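Local coordinates for putative pyridoxal phosphate-dependent transferase (Clostridium difficile, PDB 4DQ6), which binds pyridoxal-5'-phosphate and belongs to the class I and II aminotransferase family, its exact function being unassigned, at residues Tyr63-Ile76 with Lys271-Tyr285. Residues are numbered along the deposited sequence; the frame is centred on the assembly and turned at random. Where two conformers were deposited one is given.
With PLP (pyridoxal-5'-phosphate), chain F.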
ATOM      1  N   TYR A  63     -14.967  -7.666  -1.574  1.00 14.78           N
ATOM      2  CA  TYR A  63     -13.594  -7.114  -1.620  1.00 13.96           C
ATOM      3  C   TYR A  63     -12.951  -6.953  -0.250  1.00 13.79           C
ATOM      4  O   TYR A  63     -12.570  -5.850   0.104  1.00 13.74           O
ATOM      5  CB  TYR A  63     -13.569  -5.783  -2.394  1.00 14.18           C
ATOM      6  CG  TYR A  63     -14.409  -5.862  -3.633  1.00 14.68           C
ATOM      7  CD1 TYR A  63     -13.972  -6.610  -4.721  1.00 15.96           C
ATOM      8  CD2 TYR A  63     -15.548  -5.129  -3.737  1.00 15.21           C
ATOM      9  CE1 TYR A  63     -14.731  -6.753  -5.869  1.00 15.60           C
ATOM     10  CE2 TYR A  63     -16.339  -5.236  -4.887  1.00 15.55           C
ATOM     11  CZ  TYR A  63     -15.905  -6.012  -5.959  1.00 15.47           C
ATOM     12  OH  TYR A  63     -16.767  -6.099  -7.085  1.00 16.10           O
ATOM     13  N   GLY A  64     -12.912  -8.038   0.506  1.00 14.05           N
ATOM     14  CA  GLY A  64     -12.342  -8.033   1.856  1.00 14.27           C
ATOM     15  C   GLY A  64     -10.891  -8.387   1.900  1.00 13.72           C
ATOM     16  O   GLY A  64     -10.172  -8.340   0.917  1.00 14.50           O
ATOM     17  N   TYR A  65     -10.414  -8.697   3.113  1.00 14.87           N
ATOM     18  CA  TYR A  65      -8.954  -8.931   3.287  1.00 15.12           C
ATOM     19  C   TYR A  65      -8.527 -10.131   2.452  1.00 15.24           C
ATOM     20  O   TYR A  65      -9.168 -11.191   2.423  1.00 15.98           O
ATOM     21  CB  TYR A  65      -8.712  -9.242   4.741  1.00 15.79           C
ATOM     22  CG  TYR A  65      -8.833  -8.047   5.654  1.00 16.59           C
ATOM     23  CD1 TYR A  65      -7.937  -7.041   5.622  1.00 17.01           C
ATOM     24  CD2 TYR A  65      -9.906  -7.952   6.555  1.00 17.35           C
ATOM     25  CE1 TYR A  65      -8.029  -5.934   6.482  1.00 17.57           C
ATOM     26  CE2 TYR A  65     -10.033  -6.846   7.390  1.00 18.26           C
ATOM     27  CZ  TYR A  65      -9.120  -5.852   7.341  1.00 18.39           C
ATOM     28  OH  TYR A  65      -9.211  -4.739   8.160  1.00 22.14           O
ATOM     29  N   THR A  66      -7.426  -9.960   1.739  1.00 15.16           N
ATOM     30  CA  THR A  66      -6.989 -10.844   0.694  1.00 16.34           C
ATOM     31  C   THR A  66      -5.864 -11.722   1.107  1.00 16.68           C
ATOM     32  O   THR A  66      -4.879 -11.213   1.606  1.00 16.24           O
ATOM     33  CB  THR A  66      -6.568 -10.014  -0.526  1.00 16.98           C
ATOM     34  OG1 THR A  66      -7.701  -9.210  -0.901  1.00 19.08           O
ATOM     35  CG2 THR A  66      -6.044 -10.853  -1.700  1.00 18.10           C
ATOM     36  N   THR A  67      -6.017 -13.012   0.918  1.00 16.67           N
ATOM     37  CA  THR A  67      -4.954 -13.972   1.192  1.00 17.15           C
ATOM     38  C   THR A  67      -4.040 -14.133  -0.036  1.00 17.23           C
ATOM     39  O   THR A  67      -4.455 -13.872  -1.159  1.00 18.68           O
ATOM     40  CB  THR A  67      -5.564 -15.325   1.604  1.00 18.08           C
ATOM     41  OG1 THR A  67      -4.542 -16.098   2.188  1.00 18.86           O
ATOM     42  CG2 THR A  67      -6.138 -16.092   0.409  1.00 17.54           C
ATOM     43  N   ARG A  68      -2.781 -14.506   0.158  1.00 16.87           N
ATOM     44  CA  ARG A  68      -1.848 -14.724  -0.934  1.00 16.66           C
ATOM     45  C   ARG A  68      -1.698 -16.224  -1.131  1.00 17.23           C
ATOM     46  O   ARG A  68      -1.004 -16.906  -0.343  1.00 17.80           O
ATOM     47  CB  ARG A  68      -0.493 -14.066  -0.627  1.00 16.15           C
ATOM     48  CG  ARG A  68       0.511 -14.072  -1.779  1.00 16.51           C
ATOM     49  CD  ARG A  68       1.794 -13.323  -1.420  1.00 15.44           C
ATOM     50  NE  ARG A  68       1.498 -11.930  -1.169  1.00 15.49           N
ATOM     51  CZ  ARG A  68       1.456 -11.355   0.028  1.00 15.19           C
ATOM     52  NH1 ARG A  68       1.837 -12.023   1.120  1.00 15.45           N
ATOM     53  NH2 ARG A  68       1.041 -10.144   0.109  1.00 14.81           N
ATOM     54  N   PRO A  69      -2.367 -16.777  -2.119  1.00 18.26           N
ATOM     55  CA  PRO A  69      -2.309 -18.239  -2.296  1.00 20.09           C
ATOM     56  C   PRO A  69      -0.924 -18.643  -2.801  1.00 19.57           C
ATOM     57  O   PRO A  69      -0.234 -17.813  -3.367  1.00 17.96           O
ATOM     58  CB  PRO A  69      -3.361 -18.524  -3.378  1.00 21.15           C
ATOM     59  CG  PRO A  69      -3.468 -17.270  -4.131  1.00 21.74           C
ATOM     60  CD  PRO A  69      -3.192 -16.141  -3.150  1.00 19.24           C
ATOM     61  N   ASP A  70      -0.548 -19.907  -2.620  1.00 20.53           N
ATOM     62  CA  ASP A  70       0.779 -20.338  -3.065  1.00 21.09           C
ATOM     63  C   ASP A  70       1.012 -20.056  -4.555  1.00 19.41           C
ATOM     64  O   ASP A  70       2.131 -19.812  -4.967  1.00 19.37           O
ATOM     65  CB  ASP A  70       0.938 -21.842  -2.852  1.00 23.71           C
ATOM     66  CG  ASP A  70       1.057 -22.237  -1.390  1.00 26.26           C
ATOM     67  OD1 ASP A  70       1.225 -21.357  -0.514  1.00 29.21           O
ATOM     68  OD2 ASP A  70       1.010 -23.462  -1.136  1.00 30.10           O
ATOM     69  N   SER A  71      -0.046 -20.101  -5.363  1.00 19.29           N
ATOM     70  CA  SER A  71       0.045 -19.874  -6.829  1.00 19.52           C
ATOM     71  C   SER A  71       0.617 -18.490  -7.217  1.00 17.38           C
ATOM     72  O   SER A  71       1.228 -18.358  -8.279  1.00 17.05           O
ATOM     73  CB  SER A  71      -1.342 -20.027  -7.486  1.00 21.69           C
ATOM     74  OG  SER A  71      -2.293 -19.107  -6.992  1.00 21.18           O
ATOM     75  N   TYR A  72       0.463 -17.501  -6.330  1.00 16.86           N
ATOM     76  CA  TYR A  72       0.961 -16.164  -6.593  1.00 16.25           C
ATOM     77  C   TYR A  72       2.498 -16.161  -6.639  1.00 15.59           C
ATOM     78  O   TYR A  72       3.102 -15.841  -7.657  1.00 15.18           O
ATOM     79  CB  TYR A  72       0.433 -15.215  -5.527  1.00 16.30           C
ATOM     80  CG  TYR A  72       0.929 -13.824  -5.566  1.00 15.81           C
ATOM     81  CD1 TYR A  72       2.119 -13.461  -4.971  1.00 16.06           C
ATOM     82  CD2 TYR A  72       0.178 -12.827  -6.197  1.00 15.17           C
ATOM     83  CE1 TYR A  72       2.565 -12.140  -4.987  1.00 15.74           C
ATOM     84  CE2 TYR A  72       0.549 -11.506  -6.205  1.00 14.78           C
ATOM     85  CZ  TYR A  72       1.765 -11.152  -5.642  1.00 15.19           C
ATOM     86  OH  TYR A  72       2.291  -9.850  -5.575  1.00 16.82           O
ATOM     87  N   ASN A  73       3.139 -16.618  -5.560  1.00 15.52           N
ATOM     88  CA  ASN A  73       4.628 -16.657  -5.556  1.00 15.91           C
ATOM     89  C   ASN A  73       5.146 -17.736  -6.534  1.00 16.81           C
ATOM     90  O   ASN A  73       6.192 -17.557  -7.112  1.00 16.47           O
ATOM     91  CB  ASN A  73       5.208 -16.872  -4.155  1.00 16.44           C
ATOM     92  CG  ASN A  73       5.195 -15.592  -3.335  1.00 16.24           C
ATOM     93  OD1 ASN A  73       5.043 -14.496  -3.889  1.00 16.24           O
ATOM     94  ND2 ASN A  73       5.349 -15.719  -1.998  1.00 17.24           N
ATOM     95  N   GLU A  74       4.395 -18.824  -6.755  1.00 17.38           N
ATOM     96  CA  GLU A  74       4.762 -19.808  -7.791  1.00 19.08           C
ATOM     97  C   GLU A  74       4.852 -19.148  -9.186  1.00 17.92           C
ATOM     98  O   GLU A  74       5.749 -19.464  -9.945  1.00 18.68           O
ATOM     99  CB  GLU A  74       3.780 -20.988  -7.825  1.00 21.89           C
ATOM    100  CG  GLU A  74       3.964 -21.886  -6.607  1.00 26.51           C
ATOM    101  CD  GLU A  74       2.888 -22.949  -6.325  1.00 30.88           C
ATOM    102  OE1 GLU A  74       1.769 -22.960  -6.932  1.00 35.53           O
ATOM    103  OE2 GLU A  74       3.188 -23.799  -5.420  1.00 33.80           O
ATOM    104  N   SER A  75       3.949 -18.207  -9.502  1.00 17.24           N
ATOM    105  CA  SER A  75       4.015 -17.548 -10.780  1.00 16.78           C
ATOM    106  C   SER A  75       5.289 -16.730 -10.933  1.00 16.19           C
ATOM    107  O   SER A  75       5.852 -16.636 -12.037  1.00 16.73           O
ATOM    108  CB  SER A  75       2.761 -16.670 -11.039  1.00 17.16           C
ATOM    109  OG  SER A  75       2.738 -15.460 -10.319  1.00 17.34           O
ATOM    110  N   ILE A  76       5.694 -16.094  -9.823  1.00 16.24           N
ATOM    111  CA  ILE A  76       6.916 -15.315  -9.805  1.00 15.91           C
ATOM    112  C   ILE A  76       8.154 -16.224  -9.976  1.00 15.82           C
ATOM    113  O   ILE A  76       9.027 -15.960 -10.801  1.00 15.55           O
ATOM    114  CB  ILE A  76       7.040 -14.486  -8.519  1.00 15.64           C
ATOM    115  CG1 ILE A  76       5.896 -13.454  -8.472  1.00 15.11           C
ATOM    116  CG2 ILE A  76       8.415 -13.816  -8.414  1.00 15.22           C
ATOM    117  CD1 ILE A  76       5.721 -12.756  -7.116  1.00 14.85           C
ATOM    118  N   LYS A 271       1.292  -5.799   4.588  1.00 15.89           N
ATOM    119  CA  LYS A 271       1.516  -7.219   4.432  1.00 16.50           C
ATOM    120  C   LYS A 271       0.736  -7.813   3.285  1.00 15.94           C
ATOM    121  O   LYS A 271       1.211  -8.758   2.684  1.00 16.73           O
ATOM    122  CB  LYS A 271       1.123  -7.999   5.677  1.00 18.76           C
ATOM    123  CG  LYS A 271       1.815  -7.507   6.916  1.00 19.64           C
ATOM    124  CD  LYS A 271       3.336  -7.723   6.905  1.00 22.11           C
ATOM    125  CE  LYS A 271       3.795  -9.051   7.415  1.00 24.14           C
ATOM    126  NZ  LYS A 271       5.299  -9.100   7.518  1.00 20.54           N
ATOM    127  N   ARG A 272      -0.469  -7.281   3.015  1.00 14.76           N
ATOM    128  CA  ARG A 272      -1.360  -7.929   2.022  1.00 14.16           C
ATOM    129  C   ARG A 272      -1.385  -7.205   0.689  1.00 13.71           C
ATOM    130  O   ARG A 272      -1.390  -5.968   0.638  1.00 13.81           O
ATOM    131  CB  ARG A 272      -2.804  -8.009   2.570  1.00 14.64           C
ATOM    132  CG  ARG A 272      -2.998  -8.749   3.862  1.00 15.13           C
ATOM    133  CD  ARG A 272      -4.451  -8.990   4.234  1.00 16.82           C
ATOM    134  NE  ARG A 272      -4.528  -9.793   5.430  1.00 18.13           N
ATOM    135  CZ  ARG A 272      -4.371 -11.114   5.485  1.00 17.86           C
ATOM    136  NH1 ARG A 272      -4.149 -11.839   4.400  1.00 18.81           N
ATOM    137  NH2 ARG A 272      -4.408 -11.705   6.658  1.00 19.71           N
ATOM    138  N   ASN A 273      -1.522  -7.972  -0.414  1.00 14.13           N
ATOM    139  CA  ASN A 273      -1.880  -7.421  -1.715  1.00 14.14           C
ATOM    140  C   ASN A 273      -3.311  -6.910  -1.605  1.00 13.44           C
ATOM    141  O   ASN A 273      -4.111  -7.465  -0.849  1.00 14.38           O
ATOM    142  CB  ASN A 273      -1.898  -8.507  -2.796  1.00 14.43           C
ATOM    143  CG  ASN A 273      -0.518  -8.976  -3.218  1.00 14.62           C
ATOM    144  OD1 ASN A 273       0.161  -9.689  -2.475  1.00 15.74           O
ATOM    145  ND2 ASN A 273      -0.106  -8.592  -4.417  1.00 14.44           N
ATOM    146  N   ASN A 274      -3.630  -5.853  -2.346  1.00 13.60           N
ATOM    147  CA  ASN A 274      -5.058  -5.555  -2.598  1.00 14.47           C
ATOM    148  C   ASN A 274      -5.582  -6.637  -3.526  1.00 14.79           C
ATOM    149  O   ASN A 274      -4.867  -7.374  -4.159  1.00 15.90           O
ATOM    150  CB  ASN A 274      -5.294  -4.124  -3.114  1.00 14.38           C
ATOM    151  CG  ASN A 274      -4.812  -3.925  -4.546  1.00 14.92           C
ATOM    152  OD1 ASN A 274      -5.416  -4.515  -5.452  1.00 15.87           O
ATOM    153  ND2 ASN A 274      -3.787  -3.090  -4.773  1.00 14.74           N
ATOM    154  N   CYS A 275      -6.877  -6.767  -3.527  1.00 15.71           N
ATOM    155  CA  CYS A 275      -7.447  -7.942  -4.176  1.00 16.43           C
ATOM    156  C   CYS A 275      -7.174  -7.970  -5.662  1.00 16.55           C
ATOM    157  O   CYS A 275      -7.200  -9.060  -6.266  1.00 17.42           O
ATOM    158  CB  CYS A 275      -8.919  -8.052  -3.890  1.00 18.23           C
ATOM    159  SG  CYS A 275      -9.945  -6.682  -4.341  1.00 21.32           S
ATOM    160  N   PHE A 276      -7.002  -6.804  -6.259  1.00 15.03           N
ATOM    161  CA  PHE A 276      -6.813  -6.735  -7.710  1.00 16.10           C
ATOM    162  C   PHE A 276      -5.358  -6.970  -8.111  1.00 15.96           C
ATOM    163  O   PHE A 276      -5.062  -7.627  -9.097  1.00 16.53           O
ATOM    164  CB  PHE A 276      -7.409  -5.462  -8.270  1.00 15.74           C
ATOM    165  CG  PHE A 276      -8.909  -5.439  -8.227  1.00 16.75           C
ATOM    166  CD1 PHE A 276      -9.627  -6.370  -8.987  1.00 16.18           C
ATOM    167  CD2 PHE A 276      -9.666  -4.518  -7.484  1.00 16.22           C
ATOM    168  CE1 PHE A 276     -11.012  -6.383  -9.015  1.00 16.82           C
ATOM    169  CE2 PHE A 276     -11.087  -4.555  -7.472  1.00 15.80           C
ATOM    170  CZ  PHE A 276     -11.755  -5.499  -8.290  1.00 16.87           C
ATOM    171  N   SER A 277      -4.430  -6.378  -7.387  1.00 16.29           N
ATOM    172  CA  SER A 277      -3.049  -6.668  -7.564  1.00 15.76           C
ATOM    173  C   SER A 277      -2.736  -8.172  -7.508  1.00 15.28           C
ATOM    174  O   SER A 277      -1.928  -8.706  -8.283  1.00 14.41           O
ATOM    175  CB  SER A 277      -2.285  -5.903  -6.439  1.00 18.06           C
ATOM    176  OG  SER A 277      -1.060  -6.388  -6.124  1.00 21.30           O
ATOM    177  N   LEU A 278      -3.377  -8.860  -6.566  1.00 14.91           N
ATOM    178  CA  LEU A 278      -3.133 -10.286  -6.396  1.00 15.26           C
ATOM    179  C   LEU A 278      -3.392 -11.051  -7.679  1.00 15.28           C
ATOM    180  O   LEU A 278      -2.540 -11.825  -8.160  1.00 16.32           O
ATOM    181  CB  LEU A 278      -4.051 -10.888  -5.347  1.00 15.25           C
ATOM    182  CG  LEU A 278      -3.675 -12.308  -4.971  1.00 15.80           C
ATOM    183  CD1 LEU A 278      -2.592 -12.232  -3.871  1.00 16.19           C
ATOM    184  CD2 LEU A 278      -4.885 -13.083  -4.449  1.00 16.71           C
ATOM    185  N   VAL A 279      -4.557 -10.818  -8.242  1.00 15.49           N
ATOM    186  CA  VAL A 279      -4.940 -11.601  -9.431  1.00 16.09           C
ATOM    187  C   VAL A 279      -4.232 -11.143 -10.690  1.00 15.69           C
ATOM    188  O   VAL A 279      -3.896 -11.965 -11.546  1.00 17.28           O
ATOM    189  CB  VAL A 279      -6.480 -11.670  -9.659  1.00 16.15           C
ATOM    190  CG1 VAL A 279      -7.230 -12.276  -8.467  1.00 16.41           C
ATOM    191  CG2 VAL A 279      -7.017 -10.336 -10.131  1.00 15.23           C
ATOM    192  N   ALA A 280      -3.967  -9.836 -10.801  1.00 15.60           N
ATOM    193  CA  ALA A 280      -3.268  -9.299 -11.985  1.00 15.69           C
ATOM    194  C   ALA A 280      -1.829  -9.769 -12.056  1.00 16.09           C
ATOM    195  O   ALA A 280      -1.297  -9.975 -13.144  1.00 16.47           O
ATOM    196  CB  ALA A 280      -3.369  -7.785 -12.069  1.00 16.83           C
ATOM    197  N   THR A 281      -1.145  -9.845 -10.914  1.00 15.81           N
ATOM    198  CA  THR A 281       0.242 -10.234 -10.923  1.00 16.74           C
ATOM    199  C   THR A 281       0.403 -11.679 -11.405  1.00 16.01           C
ATOM    200  O   THR A 281       1.172 -11.998 -12.308  1.00 16.89           O
ATOM    201  CB  THR A 281       0.805 -10.083  -9.494  1.00 16.79           C
ATOM    202  OG1 THR A 281       0.788  -8.706  -9.111  1.00 17.79           O
ATOM    203  CG2 THR A 281       2.250 -10.624  -9.416  1.00 16.35           C
ATOM    204  N   GLU A 282      -0.439 -12.579 -10.893  1.00 16.94           N
ATOM    205  CA  GLU A 282      -0.355 -13.970 -11.264  1.00 17.90           C
ATOM    206  C   GLU A 282      -0.756 -14.144 -12.734  1.00 17.65           C
ATOM    207  O   GLU A 282      -0.106 -14.863 -13.485  1.00 18.06           O
ATOM    208  CB  GLU A 282      -1.277 -14.762 -10.389  1.00 19.53           C
ATOM    209  CG  GLU A 282      -1.280 -16.225 -10.737  1.00 20.92           C
ATOM    210  CD  GLU A 282      -1.978 -17.110  -9.731  1.00 22.27           C
ATOM    211  OE1 GLU A 282      -1.944 -16.848  -8.505  1.00 22.02           O
ATOM    212  OE2 GLU A 282      -2.517 -18.136 -10.197  1.00 23.70           O
ATOM    213  N   ALA A 283      -1.778 -13.396 -13.155  1.00 17.65           N
ATOM    214  CA  ALA A 283      -2.201 -13.462 -14.550  1.00 17.91           C
ATOM    215  C   ALA A 283      -1.132 -12.941 -15.529  1.00 17.33           C
ATOM    216  O   ALA A 283      -0.974 -13.497 -16.597  1.00 18.70           O
ATOM    217  CB  ALA A 283      -3.501 -12.680 -14.760  1.00 18.12           C
ATOM    218  N   SER A 284      -0.499 -11.821 -15.168  1.00 15.88           N
ATOM    219  CA  SER A 284       0.542 -11.232 -16.015  0.50 15.39           C
ATOM    220  C   SER A 284       1.692 -12.224 -16.219  1.00 16.17           C
ATOM    221  O   SER A 284       2.141 -12.461 -17.363  1.00 16.23           O
ATOM    222  CB  SER A 284       1.044  -9.898 -15.456  0.50 14.67           C
ATOM    223  OG  SER A 284       1.848  -9.985 -14.297  0.50 14.43           O
ATOM    224  N   TYR A 285       2.151 -12.858 -15.153  1.00 14.84           N
ATOM    225  CA  TYR A 285       3.314 -13.727 -15.299  1.00 15.16           C
ATOM    226  C   TYR A 285       2.935 -15.060 -15.937  1.00 15.84           C
ATOM    227  O   TYR A 285       3.656 -15.571 -16.811  1.00 17.26           O
ATOM    228  CB  TYR A 285       4.016 -13.923 -13.969  1.00 14.86           C
ATOM    229  CG  TYR A 285       4.829 -12.726 -13.496  1.00 14.08           C
ATOM    230  CD1 TYR A 285       5.549 -11.954 -14.378  1.00 14.23           C
ATOM    231  CD2 TYR A 285       4.888 -12.427 -12.171  1.00 14.44           C
ATOM    232  CE1 TYR A 285       6.279 -10.886 -13.963  1.00 13.76           C
ATOM    233  CE2 TYR A 285       5.681 -11.363 -11.737  1.00 14.59           C
ATOM    234  CZ  TYR A 285       6.410 -10.673 -12.622  1.00 14.16           C
ATOM    235  OH  TYR A 285       7.154  -9.601 -12.164  1.00 14.16           O
TER
HETATM  236  N1  PLP F 401      -8.609  -0.287  13.653  1.00 16.35           N
HETATM  237  C2  PLP F 401      -9.567  -1.012  14.292  1.00 16.29           C
HETATM  238  C2A PLP F 401     -10.163  -0.742  15.635  1.00 15.13           C
HETATM  239  C3  PLP F 401     -10.100  -2.165  13.586  1.00 18.97           C
HETATM  240  O3  PLP F 401     -11.010  -2.888  14.186  1.00 20.32           O
HETATM  241  C4  PLP F 401      -9.598  -2.519  12.277  1.00 21.01           C
HETATM  242  C4A PLP F 401     -10.141  -3.727  11.547  1.00 24.29           C
HETATM  243  C5  PLP F 401      -8.591  -1.628  11.720  1.00 20.68           C
HETATM  244  C6  PLP F 401      -8.111  -0.537  12.461  1.00 18.05           C
HETATM  245  C5A PLP F 401      -8.100  -1.975  10.361  1.00 23.05           C
HETATM  246  O4P PLP F 401      -6.832  -1.417  10.274  1.00 31.61           O
HETATM  247  P   PLP F 401      -6.159  -1.331   8.789  1.00 34.35           P
HETATM  248  O1P PLP F 401      -6.567  -2.698   8.190  1.00 33.63           O
HETATM  249  O2P PLP F 401      -6.954  -0.271   8.052  1.00 21.55           O
HETATM  250  O3P PLP F 401      -4.599  -1.105   9.236  1.00 25.03           O
HETATM  251  O   HOH W   1      -2.237 -10.793   0.353  1.00 15.94           O
HETATM  252  O   HOH W   2      -6.235  -7.338   1.099  1.00 19.36           O
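Y72 and E282 lie side by side where helix 70-76 passes helix 275-285, the axes 8.8 Å apart at 38°. Y72 is a knob in the hole formed by S277, L278, T281 and E282. Its CG is anti to the backbone N (chi1 175°), which turns the ring toward helix 275-285, with CE2 3.6 Å from T281 CB. At the ring's far end N273 ND2 donates to Y72 OH (2.9 Å). The other end of this amide, OD1, takes two bonds from R68, from NE at 2.9 Å and NH2 at 2.8 Å. R68 NH2 also donates almost straight to K271 O (2.9 Å), in the carbonyl plane, so three bonds fix the guanidinium. S71 OG donates to E282 OE1 (2.7 Å) on its syn side. In this PLP-dependent aminotransferase-type dimer, the loop reaches a cofactor held largely by the second subunit: Y65 OH has a weak, unsettled bond to PLP O1P. R272 NH1 donates to T66 O (3.0 Å) from above the carbonyl plane and forms a salt bridge with E24 of the second subunit. Two waters link the T66 backbone to N273. L278 CD2 packs against T66 CG2 and meets P69 CD tip to tip.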